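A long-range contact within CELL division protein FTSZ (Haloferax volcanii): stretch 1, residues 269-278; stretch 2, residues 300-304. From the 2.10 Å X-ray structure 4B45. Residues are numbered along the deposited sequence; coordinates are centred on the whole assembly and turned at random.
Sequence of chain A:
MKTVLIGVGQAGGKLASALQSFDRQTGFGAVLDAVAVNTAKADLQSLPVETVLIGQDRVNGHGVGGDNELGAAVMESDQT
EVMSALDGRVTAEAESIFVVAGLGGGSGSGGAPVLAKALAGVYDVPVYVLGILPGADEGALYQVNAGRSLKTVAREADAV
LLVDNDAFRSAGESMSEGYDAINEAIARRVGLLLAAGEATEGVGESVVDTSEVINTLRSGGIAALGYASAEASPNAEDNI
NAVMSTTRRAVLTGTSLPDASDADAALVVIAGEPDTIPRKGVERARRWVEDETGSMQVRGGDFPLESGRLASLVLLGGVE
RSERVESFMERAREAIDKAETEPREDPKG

Stretch 1 (269-278) VIAGEPDTIP
Stretch 2 (300-304) GGDFP

Strands 269-272 and 300-304 lie side by side as parallel neighbours, their directions differing by 16° and their axes approaching to 4.6 Å. The register pairs Val269 with Gly301, Ile270 with Asp302, Ala271 with Phe303 and Gly272 with Pro304, at CA-CA distances of 5.1, 5.0, 4.5 and 5.3 Å. Extended backbones (phi/psi -101/123 at Ile270, -113/97 at Phe303) let Ile270 bond to residues flanking its partner: a weak bond from Ile270 N to Gly301 O (3.3 Å) and a straighter one from Phe303 N to Ile270 O (3.0 Å, 168°). Gly272 N continues the ladder to Phe303 O (3.1 Å). Pro304 has no amide hydrogen to donate, but its CA lies 3.4 Å from Gly272 O in a CA-H...O contact.

Val269, Ala271 and Phe303 share one face of the sheet. Val269 is t (chi1 179°), bringing CG1 to 3.7 Å from Phe303 CB, while Ala271 CB sits 3.9 Å from the same CB. Phe303 is also t (-174°, chi2 -2°), which leads its ring away from stretch 1, so its CB makes these closest apolar contacts.

Ile270, Asp302 and Pro304 occupy the other face. Ile270 adopts m,m (-56°, -50°), its end leading away; its CB remains 3.9 Å from Asp302 OD1. Asp302 is m (-65°, chi2 -6°), and its OD2 meets Ile277 CG2 at 3.8 Å, a van der Waals contact with the carboxylate. Ile277 is m,t (-57°, -164°).

Gly272, at phi/psi 154/-172, has a backbone that would jam a CB against the preceding carbonyl. Beyond it, Thr276 N and OG1 (chi1 75°, p) both bond Glu273 O, at 2.9 and 2.8 Å, tightening the turn. Pro274, C-gamma exo, places CG 3.7 Å from CB of Pro304, also exo, in an apolar contact.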

# COMPACT_ATOMS: atom_id res chain seq x y z
N VAL A 269 15.70 1.21 -0.09
CA VAL A 269 15.98 1.57 1.29
C VAL A 269 16.53 0.32 1.95
O VAL A 269 15.91 -0.74 1.92
CB VAL A 269 14.70 2.09 2.02
CG1 VAL A 269 14.99 2.44 3.48
CG2 VAL A 269 14.12 3.30 1.31
N ILE A 270 17.74 0.44 2.49
CA ILE A 270 18.30 -0.60 3.33
C ILE A 270 18.12 -0.13 4.76
O ILE A 270 18.57 0.96 5.13
CB ILE A 270 19.81 -0.78 3.06
CG1 ILE A 270 20.05 -1.07 1.58
CG2 ILE A 270 20.39 -1.87 3.95
CD1 ILE A 270 19.19 -2.17 1.04
N ALA A 271 17.44 -0.95 5.56
CA ALA A 271 17.18 -0.59 6.94
C ALA A 271 17.95 -1.47 7.92
O ALA A 271 18.14 -2.67 7.69
CB ALA A 271 15.67 -0.68 7.23
N GLY A 272 18.39 -0.88 9.03
CA GLY A 272 19.08 -1.63 10.06
C GLY A 272 20.00 -0.73 10.85
O GLY A 272 19.98 0.48 10.67
N GLU A 273 20.81 -1.31 11.72
CA GLU A 273 21.77 -0.53 12.48
C GLU A 273 22.91 -0.06 11.58
O GLU A 273 23.48 -0.85 10.85
CB GLU A 273 22.29 -1.35 13.66
CG GLU A 273 21.18 -1.75 14.61
CD GLU A 273 21.68 -2.07 16.00
OE1 GLU A 273 22.91 -1.99 16.22
OE2 GLU A 273 20.85 -2.40 16.88
N PRO A 274 23.21 1.26 11.62
CA PRO A 274 24.22 1.91 10.78
C PRO A 274 25.56 1.16 10.70
O PRO A 274 26.11 1.00 9.59
CB PRO A 274 24.41 3.27 11.45
CG PRO A 274 23.10 3.56 12.05
CD PRO A 274 22.49 2.24 12.46
N ASP A 275 26.08 0.72 11.84
CA ASP A 275 27.37 0.01 11.88
C ASP A 275 27.38 -1.32 11.12
O ASP A 275 28.44 -1.80 10.77
CB ASP A 275 27.80 -0.24 13.33
CG ASP A 275 28.25 1.02 14.04
OD1 ASP A 275 28.64 1.98 13.35
OD2 ASP A 275 28.21 1.04 15.29
N THR A 276 26.20 -1.90 10.90
CA THR A 276 26.13 -3.21 10.25
C THR A 276 25.91 -3.14 8.74
O THR A 276 26.05 -4.14 8.02
CB THR A 276 25.01 -4.08 10.89
OG1 THR A 276 23.73 -3.63 10.44
CG2 THR A 276 25.09 -4.01 12.41
N ILE A 277 25.57 -1.96 8.24
CA ILE A 277 25.26 -1.78 6.82
C ILE A 277 26.51 -1.41 6.02
O ILE A 277 27.03 -0.30 6.16
CB ILE A 277 24.23 -0.66 6.66
CG1 ILE A 277 22.97 -0.99 7.48
CG2 ILE A 277 23.90 -0.43 5.20
CD1 ILE A 277 21.75 -0.16 7.09
N PRO A 278 27.00 -2.35 5.18
CA PRO A 278 28.26 -2.17 4.46
C PRO A 278 28.13 -1.27 3.24
O PRO A 278 27.17 -1.38 2.48
CB PRO A 278 28.62 -3.59 4.02
CG PRO A 278 27.29 -4.31 3.93
CD PRO A 278 26.39 -3.67 4.95
N GLY A 300 18.15 5.91 -3.74
CA GLY A 300 18.48 5.06 -2.61
C GLY A 300 18.76 5.84 -1.35
O GLY A 300 19.17 6.99 -1.40
N GLY A 301 18.54 5.19 -0.21
CA GLY A 301 18.84 5.80 1.07
C GLY A 301 18.80 4.75 2.15
O GLY A 301 18.29 3.65 1.94
N ASP A 302 19.33 5.09 3.32
CA ASP A 302 19.36 4.13 4.42
C ASP A 302 18.49 4.61 5.57
O ASP A 302 18.41 5.80 5.85
CB ASP A 302 20.79 3.88 4.90
CG ASP A 302 21.65 3.22 3.84
OD1 ASP A 302 21.11 2.85 2.78
OD2 ASP A 302 22.88 3.08 4.08
N PHE A 303 17.84 3.66 6.23
CA PHE A 303 16.95 3.90 7.35
C PHE A 303 17.60 3.31 8.61
O PHE A 303 17.49 2.11 8.86
CB PHE A 303 15.61 3.21 7.06
CG PHE A 303 14.51 3.49 8.06
CD1 PHE A 303 14.73 4.29 9.18
CD2 PHE A 303 13.25 2.93 7.88
CE1 PHE A 303 13.70 4.53 10.10
CE2 PHE A 303 12.22 3.16 8.78
CZ PHE A 303 12.44 3.97 9.90
N PRO A 304 18.28 4.15 9.39
CA PRO A 304 18.90 3.66 10.63
C PRO A 304 17.86 3.35 11.72
O PRO A 304 17.13 4.24 12.15
CB PRO A 304 19.78 4.84 11.07
CG PRO A 304 19.95 5.68 9.85
CD PRO A 304 18.66 5.54 9.10